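Local coordinates for protein 6-phosphogluconolactonase (Shewanella baltica, PDB 3NWP) that probably hydrolyses 6-phosphogluconolactone to 6-phosphogluconate, the second step of the oxidative pentose phosphate pathway, at residues G141-C144 against S145-P148; K198-V201 against Y202-L206; H212-P215 against I216-V219. All coordinates share one frame; numbering follows the deposited sequence. Where two conformers were deposited one is given.

How the contacts relate
The three contacts follow one another along the chain; each is local, and none nests in or crosses another. Contact 1 closes a tight turn in the loop between strand 132-135 and helix 153-158. Contact 2 is two successive turns of helix 196-206. Contact 3 then closes the turn that leads into helix 217-220. In space the pieces come together again. Gly141 O of contact 1 accepts a probable hydrogen bond from Ile216 N of contact 3, and the two contacts pack on each other around it. Contact 3 also bonds back to the C-terminal part of helix 196-206 in contact 2. Contacts 1 and 2 meet more lightly, where Gly141 approaches Val201.

Contact 1: G141-C144 against S145-P148; sequences GHTC and SWFP
The chain reverses between Thr143 and Trp146 in a tight turn closed by one backbone hydrogen bond, Trp146 N to Thr143 O at 2.8 Å. Ahead of the turn, His142 has CG between its backbone N and carbonyl carbon (chi1 89°), which carries the imidazole over Phe147. The rings stack face to face, centroids 4.0 Å apart and planes 19° from parallel; Phe147 CE1 sits over the centre of the imidazole, and His142 ND1 is hydrogen-bonded to Asp140. On the other flank, Cys144 CB lies 3.9 Å from the centroid of the Trp146 five-membered ring, over its face, while SG approaches obliquely. Thr143 CG2 meets the six-membered part of the indole, 3.4 Å from Trp146 CE3. Trp146 O is buried without a hydrogen-bond partner; His142 CA offers it a C-H contact at 3.5 Å. The sequence GHTCSWFP, with Asp140 before it, belongs to the DGHT motif of 6-phosphogluconolactonases, consistent with a place beside the active site. Ser145 OG bonds to Asp72 and Arg175, and Trp146 NE1 to Leu178 O, with the indole wedged between helix 153-158 and helix 180-184 next to strand 175-178.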
# COMPACT_ATOMS: atom_id res chain seq x y z
N GLY A 141 -12.57 -2.57 -7.10
CA GLY A 141 -12.58 -2.35 -5.66
C GLY A 141 -11.56 -3.06 -4.79
O GLY A 141 -11.63 -2.93 -3.57
N HIS A 142 -10.63 -3.80 -5.41
CA HIS A 142 -9.55 -4.44 -4.67
C HIS A 142 -8.57 -3.39 -4.17
O HIS A 142 -8.49 -2.29 -4.74
CB HIS A 142 -8.80 -5.54 -5.48
CG HIS A 142 -7.64 -5.09 -6.29
ND1 HIS A 142 -7.75 -4.68 -7.60
CD2 HIS A 142 -6.32 -5.03 -5.98
CE1 HIS A 142 -6.54 -4.38 -8.06
NE2 HIS A 142 -5.66 -4.59 -7.10
N THR A 143 -7.86 -3.74 -3.11
CA THR A 143 -6.70 -2.98 -2.64
C THR A 143 -5.68 -4.01 -2.18
O THR A 143 -5.99 -5.18 -2.05
CB THR A 143 -7.08 -1.99 -1.53
OG1 THR A 143 -5.95 -1.17 -1.24
CG2 THR A 143 -7.51 -2.67 -0.22
N CYS A 144 -4.43 -3.59 -2.00
CA CYS A 144 -3.36 -4.61 -1.76
C CYS A 144 -3.53 -5.71 -2.79
O CYS A 144 -3.72 -5.41 -3.99
CB CYS A 144 -3.35 -5.10 -0.32
SG CYS A 144 -3.14 -3.74 0.88
N SER A 145 -3.41 -7.00 -2.41
CA SER A 145 -3.89 -8.09 -3.25
C SER A 145 -5.07 -8.80 -2.58
O SER A 145 -5.18 -10.04 -2.60
CB SER A 145 -2.76 -9.06 -3.72
OG SER A 145 -2.03 -8.50 -4.80
N TRP A 146 -5.96 -7.99 -2.01
CA TRP A 146 -7.23 -8.43 -1.46
C TRP A 146 -8.24 -8.38 -2.57
O TRP A 146 -8.82 -7.34 -2.86
CB TRP A 146 -7.73 -7.54 -0.29
CG TRP A 146 -6.79 -7.26 0.84
CD1 TRP A 146 -5.56 -7.87 1.14
CD2 TRP A 146 -6.95 -6.22 1.80
NE1 TRP A 146 -5.00 -7.26 2.24
CE2 TRP A 146 -5.81 -6.21 2.63
CE3 TRP A 146 -7.94 -5.25 2.00
CZ2 TRP A 146 -5.67 -5.31 3.67
CZ3 TRP A 146 -7.77 -4.34 3.05
CH2 TRP A 146 -6.64 -4.37 3.84
N PHE A 147 -8.40 -9.49 -3.28
CA PHE A 147 -9.20 -9.52 -4.47
C PHE A 147 -10.54 -10.21 -4.21
O PHE A 147 -10.55 -11.30 -3.62
CB PHE A 147 -8.49 -10.29 -5.57
CG PHE A 147 -7.46 -9.51 -6.32
CD1 PHE A 147 -7.81 -8.75 -7.41
CD2 PHE A 147 -6.12 -9.56 -5.94
CE1 PHE A 147 -6.86 -8.04 -8.11
CE2 PHE A 147 -5.18 -8.82 -6.61
CZ PHE A 147 -5.55 -8.07 -7.71
N PRO A 148 -11.61 -9.63 -4.69
CA PRO A 148 -12.92 -10.26 -4.49
C PRO A 148 -13.09 -11.56 -5.31
O PRO A 148 -13.91 -12.38 -4.98
CB PRO A 148 -13.89 -9.17 -4.91
CG PRO A 148 -13.17 -8.26 -5.81
CD PRO A 148 -11.71 -8.33 -5.40

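Contact 2: K198-V201 against Y202-L206; sequences KLSV and YRQAL
Lys198 to Val201 and Tyr202 to Ala205 are successive turns of helix 196-206, which follows strand 189-194 of the mixed sheet, and their contact is the local ladder of an alpha helix. Four backbone bonds link residues four apart: Tyr202 N to Lys198 O at 2.8 Å, Arg203 N to Leu199 O at 2.9 Å, Gln204 N to Ser200 O at 3.0 Å and Ala205 N to Val201 O at 2.8 Å. All are fairly straight, with N-H...O angles of 153° to 166°.

Side chains add less. Chi1 of Tyr202 (168°) sets CG opposite the backbone N and swings the ring clear of the preceding turn; Leu199 O lies at the ring edge, and Leu199 CD1 brushes Tyr202 CD2 at 4.4 Å. Arg203 lays its CG beside Leu199 O, 3.3 Å away, before its bent chain turns outward to a bound hexaethylene glycol, probably from the crystallisation liquor. In one of its two deposited conformers, Gln204 rests CG 3.4 Å from Ser200 O and brings OE1 within 4.0 Å of Val201 CG2.

The inward-facing side meets the rest of the fold: Tyr202 packs on Val229 of strand 227-232 and on Leu220, Val201 on Met137 and Met214, and Leu199 on Trp231, while Lys198 NZ is hydrogen-bonded to Met137 O. The four carbonyls from Lys198 to Val201 are thus all engaged by amides one turn on, so the cohesion between the two turns is mainly that of the main chain, while Lys198, Leu199, Val201 and Tyr202 join the helix to its surroundings.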
# COMPACT_ATOMS: atom_id res chain seq x y z
N LYS A 198 -11.71 5.93 -11.60
CA LYS A 198 -11.43 5.63 -10.18
C LYS A 198 -12.34 6.40 -9.25
O LYS A 198 -12.72 5.90 -8.17
CB LYS A 198 -9.95 5.92 -9.84
CG LYS A 198 -8.93 4.97 -10.42
CD LYS A 198 -9.16 3.51 -9.99
CE LYS A 198 -8.12 2.56 -10.58
NZ LYS A 198 -6.72 2.82 -9.99
N LEU A 199 -12.66 7.64 -9.59
CA LEU A 199 -13.58 8.41 -8.72
C LEU A 199 -14.95 7.70 -8.69
O LEU A 199 -15.55 7.55 -7.61
CB LEU A 199 -13.74 9.86 -9.16
CG LEU A 199 -14.70 10.72 -8.33
CD1 LEU A 199 -14.08 10.91 -6.97
CD2 LEU A 199 -14.98 12.03 -9.12
N SER A 200 -15.42 7.25 -9.86
CA SER A 200 -16.70 6.53 -9.92
C SER A 200 -16.67 5.25 -9.06
O SER A 200 -17.61 4.97 -8.31
CB SER A 200 -17.02 6.16 -11.38
OG SER A 200 -18.24 5.42 -11.44
N VAL A 201 -15.59 4.48 -9.16
CA VAL A 201 -15.42 3.25 -8.38
C VAL A 201 -15.33 3.54 -6.88
O VAL A 201 -15.87 2.84 -6.06
CB VAL A 201 -14.21 2.42 -8.90
CG1 VAL A 201 -13.91 1.21 -8.02
CG2 VAL A 201 -14.46 2.07 -10.39
N TYR A 202 -14.62 4.62 -6.51
CA TYR A 202 -14.57 5.05 -5.10
C TYR A 202 -15.99 5.37 -4.58
O TYR A 202 -16.37 4.96 -3.49
CB TYR A 202 -13.62 6.26 -4.95
CG TYR A 202 -13.73 6.96 -3.61
CD1 TYR A 202 -13.24 6.40 -2.44
CD2 TYR A 202 -14.26 8.21 -3.54
CE1 TYR A 202 -13.34 7.05 -1.22
CE2 TYR A 202 -14.36 8.87 -2.34
CZ TYR A 202 -13.89 8.27 -1.19
OH TYR A 202 -14.02 8.97 -0.01
N ARG A 203 -16.77 6.12 -5.35
CA ARG A 203 -18.15 6.41 -4.94
C ARG A 203 -18.95 5.11 -4.80
O ARG A 203 -19.74 4.97 -3.86
CB ARG A 203 -18.81 7.37 -5.96
CG ARG A 203 -18.17 8.74 -6.01
CD ARG A 203 -18.38 9.55 -4.80
NE ARG A 203 -19.81 9.76 -4.51
CZ ARG A 203 -20.28 10.45 -3.48
NH1 ARG A 203 -19.47 11.12 -2.65
NH2 ARG A 203 -21.60 10.54 -3.34
N GLN A 204 -18.75 4.16 -5.71
CA GLN A 204 -19.40 2.85 -5.54
C GLN A 204 -18.96 2.17 -4.27
O GLN A 204 -19.76 1.55 -3.56
CB GLN A 204 -19.10 1.91 -6.70
CG GLN A 204 -19.71 2.32 -7.99
CD GLN A 204 -19.37 1.32 -9.06
OE1 GLN A 204 -18.31 1.38 -9.66
NE2 GLN A 204 -20.23 0.33 -9.23
N ALA A 205 -17.66 2.25 -3.95
CA ALA A 205 -17.19 1.65 -2.74
C ALA A 205 -17.90 2.20 -1.51
O ALA A 205 -18.20 1.46 -0.59
CB ALA A 205 -15.64 1.84 -2.57
N LEU A 206 -18.21 3.51 -1.48
CA LEU A 206 -18.90 4.10 -0.33
C LEU A 206 -20.37 3.66 -0.21
O LEU A 206 -20.96 3.92 0.84
CB LEU A 206 -18.84 5.62 -0.40
CG LEU A 206 -17.43 6.25 -0.39
CD1 LEU A 206 -17.56 7.79 -0.60
CD2 LEU A 206 -16.68 5.90 0.88

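Contact 3: H212-P215 against I216-V219; sequences HAMP and IRAV
Ala213 touches the second segment through its methyl, with CB 3.7 Å from Arg217 NH1 and oblique to the guanidinium. Met214, a selenomethionine here, crosses the arginine: its CB approaches NE and NH1 of Arg217, and chi1 (-65°) with an extended chi2 (-177°) brings the selenium over one face of the guanidinium, 3.5 Å above its plane and offset toward the rim beside NH2. From Met214 to Arg217 the backbone makes a type I beta turn with Pro215 at its second position, closed by Arg217 N to Met214 O at 2.9 Å, and this turn delivers the chain into helix 217-220. Arg217 runs extended from CG to NE past Met214 O, which lies 3.2 Å from its CG. Hydrogen bonds from NE to Ala205 O, NH2 to Gln204 O and NH1 to Asp210 O restrict the rotation of the guanidinium. The first two carbonyls belong to the C-terminal part of helix 196-206, the negative end of its dipole, which would probably favour the positive charge; Asp210 lies beyond that helix. Pro215 gives its carbonyl to Ala218 N, 2.9 Å from Pro215 O, with Ala218 CB alongside that oxygen at 3.4 Å. Pro215 packs on Trp146, Pro148 and Leu153 of helix 153-158.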
# COMPACT_ATOMS: atom_id res chain seq x y z
N HIS A 212 -16.52 -8.10 0.95
CA HIS A 212 -16.29 -9.17 0.03
C HIS A 212 -16.53 -8.77 -1.39
O HIS A 212 -15.90 -9.31 -2.29
CB HIS A 212 -17.12 -10.42 0.45
CG HIS A 212 -16.64 -11.00 1.75
ND1 HIS A 212 -17.22 -10.68 2.96
CD2 HIS A 212 -15.58 -11.80 2.04
CE1 HIS A 212 -16.56 -11.29 3.93
NE2 HIS A 212 -15.57 -11.98 3.40
N ALA A 213 -17.42 -7.81 -1.64
CA ALA A 213 -17.63 -7.32 -2.99
C ALA A 213 -16.51 -6.33 -3.42
O ALA A 213 -16.03 -6.37 -4.56
CB ALA A 213 -19.01 -6.62 -3.08
N MSE A 214 -16.13 -5.44 -2.51
CA MSE A 214 -15.09 -4.41 -2.78
C MSE A 214 -14.18 -4.29 -1.56
O MSE A 214 -14.50 -3.55 -0.61
CB MSE A 214 -15.73 -3.06 -3.12
CG MSE A 214 -16.54 -3.05 -4.42
SE MSE A 214 -17.28 -1.39 -4.91
CE MSE A 214 -15.77 -0.69 -5.53
N PRO A 215 -13.05 -5.01 -1.55
CA PRO A 215 -12.24 -5.09 -0.33
C PRO A 215 -11.61 -3.76 0.20
O PRO A 215 -11.31 -3.67 1.38
CB PRO A 215 -11.18 -6.13 -0.70
CG PRO A 215 -11.93 -7.06 -1.66
CD PRO A 215 -12.71 -6.09 -2.51
N ILE A 216 -11.50 -2.76 -0.67
CA ILE A 216 -11.13 -1.41 -0.24
C ILE A 216 -12.04 -0.93 0.92
O ILE A 216 -11.64 -0.16 1.76
CB ILE A 216 -11.10 -0.44 -1.43
CG1 ILE A 216 -10.56 0.94 -1.00
CG2 ILE A 216 -12.52 -0.20 -2.00
CD1 ILE A 216 -9.09 0.93 -0.45
N ARG A 217 -13.30 -1.41 0.94
CA ARG A 217 -14.17 -1.05 2.03
C ARG A 217 -13.68 -1.42 3.41
O ARG A 217 -14.07 -0.80 4.39
CB ARG A 217 -15.59 -1.67 1.79
CG ARG A 217 -16.28 -1.10 0.56
CD ARG A 217 -17.47 -1.95 0.12
NE ARG A 217 -18.26 -1.30 -0.90
CZ ARG A 217 -19.13 -1.93 -1.70
NH1 ARG A 217 -19.22 -3.26 -1.65
NH2 ARG A 217 -19.86 -1.24 -2.59
N ALA A 218 -12.83 -2.46 3.52
CA ALA A 218 -12.28 -2.81 4.82
C ALA A 218 -11.43 -1.70 5.42
O ALA A 218 -11.37 -1.54 6.63
CB ALA A 218 -11.48 -4.14 4.74
N VAL A 219 -10.83 -0.90 4.54
CA VAL A 219 -10.07 0.29 4.91
C VAL A 219 -10.99 1.52 5.08
O VAL A 219 -10.90 2.23 6.07
CB VAL A 219 -8.99 0.58 3.86
CG1 VAL A 219 -8.35 1.95 4.07
CG2 VAL A 219 -7.91 -0.54 3.89